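Local coordinates for protein cellobiose 2-epimerase (Spirochaeta thermophila DSM 6192, PDB 5ZIG) that probably catalyses the reversible epimerisation of cellobiose to 4-O-beta-D-glucopyranosyl-D-mannose, at residues I37-F41 with N85-F89; H99-W104 with V116-N122. All coordinates share one frame; numbering follows the deposited sequence. Where two conformers were deposited one is given.

Interaction 1. Residues I37-F41 with N85-F89; sequences IHGGF and NAYRF
Gly40 and Ala86 bring the two backbones together, their CA atoms 4.9 Å apart, where the drawn-out loop 37-41 passes helix 77-94 of the (alpha/alpha)6 barrel, the fold of the N-acylglucosamine 2-epimerase family. Gly39 and Gly40 both take positive phi. At Gly39 the backbone angles alone call for glycine, since a CB would jam against His38 O; at Gly40 a CB would run into Phe89 CG, so there the close approach itself excludes a side chain. The polar link is the amide of Asn85, which grips a single loop residue through both its oxygen and its nitrogen. Its OD1 accepts from Gly40 N at 2.8 Å, while ND2 donates to Gly40 O at 3.1 Å, reaching that oxygen from above its carbonyl plane. With CG anti to the backbone N (chi1 174°), the Asn85 side chain leaves the helix toward the loop and can meet both groups. ND2 also donates to Gln34 OE1, which further fixes the rotation of the amide. An alanine here would remove the whole amide and is likely to leave Gly40 N and O without these mates and the loop less firmly held to the helix. The ring of Phe41, stacked with His63, lies nearly parallel to the Asn85 amide, the planes 20° apart. Phe41 CE1 is 3.8 Å from Asn85 ND2, and it makes an apolar contact with Ala86 CB at 3.9 Å. Further along the helix, Phe89 packs against the glycines, its CB 3.6 Å from Gly40 N. Lys55 NZ is hydrogen-bonded to Gly39 O. Two loop carbonyls meet the Phe89 ring differently: His38 O stands at the edge, 3.7 Å from Phe89 CD1, whereas Gly39 O sits over one face, 3.6 Å from the same Phe89 CD1.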
loop_
_atom_site.group_PDB
_atom_site.type_symbol
_atom_site.label_atom_id
_atom_site.label_comp_id
_atom_site.label_asym_id
_atom_site.label_seq_id
_atom_site.Cartn_x
_atom_site.Cartn_y
_atom_site.Cartn_z
ATOM N N ILE A 37 -12.881 23.096 -8.541
ATOM C CA ILE A 37 -12.212 24.339 -8.899
ATOM C C ILE A 37 -10.788 24.077 -9.349
ATOM O O ILE A 37 -10.386 24.481 -10.441
ATOM C CB ILE A 37 -12.249 25.319 -7.710
ATOM C CG1 ILE A 37 -13.692 25.589 -7.303
ATOM C CG2 ILE A 37 -11.471 26.632 -8.051
ATOM C CD1 ILE A 37 -13.808 26.373 -6.039
ATOM N N HIS A 38 -10.032 23.351 -8.532
ATOM C CA HIS A 38 -8.619 23.130 -8.761
ATOM C C HIS A 38 -8.312 21.779 -9.381
ATOM O O HIS A 38 -7.224 21.611 -9.927
ATOM C CB HIS A 38 -7.875 23.253 -7.429
ATOM C CG HIS A 38 -8.078 24.569 -6.751
ATOM N ND1 HIS A 38 -7.715 25.774 -7.321
ATOM C CD2 HIS A 38 -8.768 24.879 -5.621
ATOM C CE1 HIS A 38 -8.069 26.759 -6.514
ATOM N NE2 HIS A 38 -8.726 26.244 -5.486
ATOM N N GLY A 39 -9.231 20.809 -9.311
ATOM C CA GLY A 39 -8.923 19.466 -9.759
ATOM C C GLY A 39 -8.293 18.626 -8.669
ATOM O O GLY A 39 -7.984 19.090 -7.567
ATOM N N GLY A 40 -8.081 17.351 -8.995
ATOM C CA GLY A 40 -7.660 16.439 -7.939
ATOM C C GLY A 40 -8.781 16.253 -6.907
ATOM O O GLY A 40 -9.946 16.569 -7.143
ATOM N N PHE A 41 -8.387 15.755 -5.739
ATOM C CA PHE A 41 -9.278 15.460 -4.629
ATOM C C PHE A 41 -8.890 16.290 -3.408
ATOM O O PHE A 41 -7.720 16.663 -3.240
ATOM C CB PHE A 41 -9.230 13.968 -4.240
ATOM C CG PHE A 41 -9.776 13.032 -5.291
ATOM C CD1 PHE A 41 -9.195 12.951 -6.544
ATOM C CD2 PHE A 41 -10.895 12.241 -5.013
ATOM C CE1 PHE A 41 -9.698 12.093 -7.504
ATOM C CE2 PHE A 41 -11.407 11.387 -5.970
ATOM C CZ PHE A 41 -10.805 11.308 -7.216
ATOM N N ASN A 85 -9.241 12.753 -13.619
ATOM C CA ASN A 85 -9.097 13.912 -12.746
ATOM C C ASN A 85 -7.852 13.779 -11.893
ATOM O O ASN A 85 -7.054 14.717 -11.782
ATOM C CB ASN A 85 -10.332 14.088 -11.856
ATOM C CG ASN A 85 -10.151 15.201 -10.828
ATOM O OD1 ASN A 85 -9.475 16.205 -11.090
ATOM N ND2 ASN A 85 -10.743 15.031 -9.658
ATOM N N ALA A 86 -7.674 12.619 -11.263
ATOM C CA ALA A 86 -6.486 12.433 -10.446
ATOM C C ALA A 86 -5.227 12.463 -11.297
ATOM O O ALA A 86 -4.174 12.925 -10.839
ATOM C CB ALA A 86 -6.582 11.125 -9.669
ATOM N N TYR A 87 -5.323 12.016 -12.544
ATOM C CA TYR A 87 -4.138 11.978 -13.398
ATOM C C TYR A 87 -3.704 13.389 -13.794
ATOM O O TYR A 87 -2.530 13.742 -13.656
ATOM C CB TYR A 87 -4.415 11.128 -14.633
ATOM C CG TYR A 87 -3.308 11.135 -15.668
ATOM C CD1 TYR A 87 -2.116 10.452 -15.454
ATOM C CD2 TYR A 87 -3.465 11.827 -16.856
ATOM C CE1 TYR A 87 -1.131 10.454 -16.396
ATOM C CE2 TYR A 87 -2.475 11.851 -17.805
ATOM C CZ TYR A 87 -1.312 11.162 -17.573
ATOM O OH TYR A 87 -0.332 11.188 -18.533
ATOM N N ARG A 88 -4.645 14.201 -14.290
ATOM C CA ARG A 88 -4.330 15.570 -14.689
ATOM C C ARG A 88 -3.713 16.358 -13.538
ATOM O O ARG A 88 -2.761 17.124 -13.740
ATOM C CB ARG A 88 -5.591 16.271 -15.196
ATOM C CG ARG A 88 -6.153 15.697 -16.489
ATOM C CD ARG A 88 -7.322 16.533 -17.006
ATOM N NE ARG A 88 -8.442 16.540 -16.067
ATOM C CZ ARG A 88 -9.494 15.730 -16.153
ATOM N NH1 ARG A 88 -9.573 14.849 -17.136
ATOM N NH2 ARG A 88 -10.465 15.800 -15.255
ATOM N N PHE A 89 -4.243 16.186 -12.321
ATOM C CA PHE A 89 -3.687 16.883 -11.166
ATOM C C PHE A 89 -2.316 16.345 -10.800
ATOM O O PHE A 89 -1.438 17.109 -10.374
ATOM C CB PHE A 89 -4.618 16.781 -9.960
ATOM C CG PHE A 89 -4.301 17.784 -8.878
ATOM C CD1 PHE A 89 -4.687 19.112 -9.008
ATOM C CD2 PHE A 89 -3.601 17.402 -7.744
ATOM C CE1 PHE A 89 -4.379 20.056 -8.014
ATOM C CE2 PHE A 89 -3.288 18.323 -6.748
ATOM C CZ PHE A 89 -3.673 19.665 -6.889
#

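Interaction 2. Residues H99-W104 with V116-N122; sequences HRGFFW and VKKLYGN
Trp104 and Lys118 meet where the loop 99-104 closes over the start of helix 119-136 of the (alpha/alpha)6 barrel, with Lys118 as the N-cap residue. The chain of Lys118, extended beyond CG, runs across one face of the indole. CD sits 3.6 Å from the centroid of the six-membered ring as a CH-pi contact, and NZ lies over the same face, 4.5 Å from that centroid, as a cation-pi pair. Lys117, on edge strand 117-118 of a three-stranded antiparallel sheet just ahead of the helix, is bent at chi2, chi3 and chi4, which folds its CD against Phe102 O and delivers NZ to Arg100 O at 2.6 Å, almost head-on to the carbonyl (168°). The same ammonium forms a salt bridge with Asp96. Phe102 is held through its backbone: its N donates to Asn122 OD1 at 2.9 Å, and that oxygen lies at the edge of the Phe102 ring. The other end of the Asn122 amide gives a nearly straight bond to Lys118 O and a weak one to Phe102 O. Water 1 bridges Phe102 O, Val116 O and Lys118 N. Adjacent lysines thus differ: one probably has its charge met by a backbone carbonyl and a carboxylate, the other by an aromatic face.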
loop_
_atom_site.group_PDB
_atom_site.type_symbol
_atom_site.label_atom_id
_atom_site.label_comp_id
_atom_site.label_asym_id
_atom_site.label_seq_id
_atom_site.Cartn_x
_atom_site.Cartn_y
_atom_site.Cartn_z
ATOM N N HIS A 99 12.814 19.661 -12.816
ATOM C CA HIS A 99 13.769 18.649 -12.374
ATOM C C HIS A 99 13.221 17.231 -12.442
ATOM O O HIS A 99 13.912 16.298 -12.024
ATOM C CB HIS A 99 14.235 18.956 -10.946
ATOM C CG HIS A 99 14.680 20.379 -10.748
ATOM N ND1 HIS A 99 15.951 20.817 -11.073
ATOM C CD2 HIS A 99 14.021 21.460 -10.270
ATOM C CE1 HIS A 99 16.052 22.107 -10.805
ATOM N NE2 HIS A 99 14.897 22.519 -10.305
ATOM N N ARG A 100 11.993 17.060 -12.935
ATOM C CA ARG A 100 11.324 15.762 -13.067
ATOM C C ARG A 100 11.014 15.125 -11.715
ATOM O O ARG A 100 11.312 15.698 -10.655
ATOM C CB ARG A 100 12.154 14.814 -13.936
ATOM C CG ARG A 100 12.603 15.440 -15.257
ATOM C CD ARG A 100 11.465 16.206 -15.912
ATOM N NE ARG A 100 11.954 17.183 -16.875
ATOM C CZ ARG A 100 11.666 17.150 -18.171
ATOM N NH1 ARG A 100 10.886 16.184 -18.645
ATOM N NH2 ARG A 100 12.156 18.075 -18.988
ATOM N N GLY A 101 10.411 13.942 -11.744
ATOM C CA GLY A 101 9.817 13.389 -10.534
ATOM C C GLY A 101 8.640 14.243 -10.074
ATOM O O GLY A 101 8.193 15.173 -10.747
ATOM N N PHE A 102 8.153 13.921 -8.879
ATOM C CA PHE A 102 6.939 14.524 -8.350
ATOM C C PHE A 102 7.213 15.169 -6.999
ATOM O O PHE A 102 7.908 14.591 -6.153
ATOM C CB PHE A 102 5.803 13.464 -8.245
ATOM C CG PHE A 102 5.403 12.898 -9.586
ATOM C CD1 PHE A 102 6.142 11.881 -10.169
ATOM C CD2 PHE A 102 4.350 13.432 -10.291
ATOM C CE1 PHE A 102 5.814 11.400 -11.408
ATOM C CE2 PHE A 102 4.033 12.963 -11.532
ATOM C CZ PHE A 102 4.764 11.937 -12.089
ATOM N N PHE A 103 6.686 16.384 -6.821
ATOM C CA PHE A 103 6.717 17.050 -5.522
ATOM C C PHE A 103 5.933 16.265 -4.466
ATOM O O PHE A 103 4.975 15.554 -4.769
ATOM C CB PHE A 103 6.112 18.455 -5.620
ATOM C CG PHE A 103 6.787 19.354 -6.593
ATOM C CD1 PHE A 103 8.120 19.697 -6.430
ATOM C CD2 PHE A 103 6.081 19.897 -7.658
ATOM C CE1 PHE A 103 8.735 20.548 -7.333
ATOM C CE2 PHE A 103 6.694 20.749 -8.560
ATOM C CZ PHE A 103 8.015 21.073 -8.398
ATOM N N TRP A 104 6.321 16.455 -3.203
ATOM C CA TRP A 104 5.681 15.787 -2.073
ATOM C C TRP A 104 4.264 16.313 -1.823
ATOM O O TRP A 104 3.346 15.533 -1.525
ATOM C CB TRP A 104 6.559 15.969 -0.825
ATOM C CG TRP A 104 5.989 15.370 0.395
ATOM C CD1 TRP A 104 5.600 16.037 1.517
ATOM C CD2 TRP A 104 5.796 13.979 0.662
ATOM N NE1 TRP A 104 5.131 15.149 2.451
ATOM C CE2 TRP A 104 5.247 13.881 1.956
ATOM C CE3 TRP A 104 5.999 12.804 -0.087
ATOM C CZ2 TRP A 104 4.894 12.662 2.534
ATOM C CZ3 TRP A 104 5.662 11.586 0.495
ATOM C CH2 TRP A 104 5.098 11.531 1.804
ATOM N N VAL A 116 10.413 18.644 -1.882
ATOM C CA VAL A 116 11.300 17.492 -1.723
ATOM C C VAL A 116 10.752 16.290 -2.497
ATOM O O VAL A 116 9.535 16.112 -2.631
ATOM C CB VAL A 116 11.477 17.183 -0.222
ATOM C CG1 VAL A 116 11.825 15.725 0.022
ATOM C CG2 VAL A 116 12.544 18.118 0.377
ATOM N N LYS A 117 11.675 15.480 -3.053
ATOM C CA LYS A 117 11.348 14.271 -3.813
ATOM C C LYS A 117 11.546 13.050 -2.921
ATOM O O LYS A 117 12.659 12.542 -2.774
ATOM C CB LYS A 117 12.215 14.165 -5.062
ATOM C CG LYS A 117 12.315 15.441 -5.820
ATOM C CD LYS A 117 10.911 15.934 -6.200
ATOM C CE LYS A 117 10.684 15.890 -7.691
ATOM N NZ LYS A 117 11.399 16.992 -8.422
ATOM N N LYS A 118 10.456 12.564 -2.341
ATOM C CA LYS A 118 10.511 11.344 -1.550
ATOM C C LYS A 118 10.303 10.143 -2.464
ATOM O O LYS A 118 9.334 10.095 -3.227
ATOM C CB LYS A 118 9.456 11.370 -0.442
ATOM C CG LYS A 118 9.560 12.598 0.458
ATOM C CD LYS A 118 8.981 12.351 1.858
ATOM C CE LYS A 118 8.946 13.631 2.698
ATOM N NZ LYS A 118 8.759 13.330 4.150
ATOM N N LEU A 119 11.228 9.184 -2.394
ATOM C CA LEU A 119 11.097 7.988 -3.217
ATOM C C LEU A 119 9.799 7.258 -2.905
ATOM O O LEU A 119 9.145 6.726 -3.814
ATOM C CB LEU A 119 12.304 7.074 -3.016
ATOM C CG LEU A 119 13.473 7.481 -3.921
ATOM C CD1 LEU A 119 14.035 8.870 -3.576
ATOM C CD2 LEU A 119 14.536 6.430 -3.875
ATOM N N TYR A 120 9.394 7.269 -1.638
ATOM C CA TYR A 120 8.112 6.683 -1.263
ATOM C C TYR A 120 7.000 7.210 -2.145
ATOM O O TYR A 120 6.242 6.436 -2.736
ATOM C CB TYR A 120 7.811 6.970 0.192
ATOM C CG TYR A 120 6.562 6.286 0.684
ATOM C CD1 TYR A 120 5.323 6.911 0.598
ATOM C CD2 TYR A 120 6.620 5.010 1.226
ATOM C CE1 TYR A 120 4.176 6.284 1.045
ATOM C CE2 TYR A 120 5.471 4.376 1.687
ATOM C CZ TYR A 120 4.254 5.019 1.595
ATOM O OH TYR A 120 3.110 4.389 2.049
ATOM N N GLY A 121 6.890 8.530 -2.257
ATOM C CA GLY A 121 5.839 9.101 -3.084
ATOM C C GLY A 121 6.051 8.934 -4.571
ATOM O O GLY A 121 5.100 8.712 -5.325
ATOM N N ASN A 122 7.295 9.094 -5.023
ATOM C CA ASN A 122 7.584 8.855 -6.429
ATOM C C ASN A 122 7.338 7.393 -6.812
ATOM O O ASN A 122 6.921 7.114 -7.947
ATOM C CB ASN A 122 9.022 9.292 -6.731
ATOM C CG ASN A 122 9.141 10.808 -6.882
ATOM O OD1 ASN A 122 9.068 11.331 -7.987
ATOM N ND2 ASN A 122 9.274 11.514 -5.769
HETATM O O HOH W 1 8.064 13.976 -3.260
#

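Interaction 1 closes before interaction 2 opens, so the two follow in series along the chain. Their centres are 18 Å apart, and their nearest atoms stay about 7 Å from each other without touching. Helix 77-94 connects them: it carries residues 85-89, and the loop 99-104 follows its end, with a backbone hydrogen bond between Phe103 and Leu94. Helix 57-73 serves both, meeting Ala86 through Leu64 and Phe102 through Leu57. Tyr87 stacks on Tyr132 of helix 119-136, whose first turn belongs to interaction 2. Both contacts therefore pin loops against successive helices of one helical barrel, tying its connecting segments to its wall at neighbouring places.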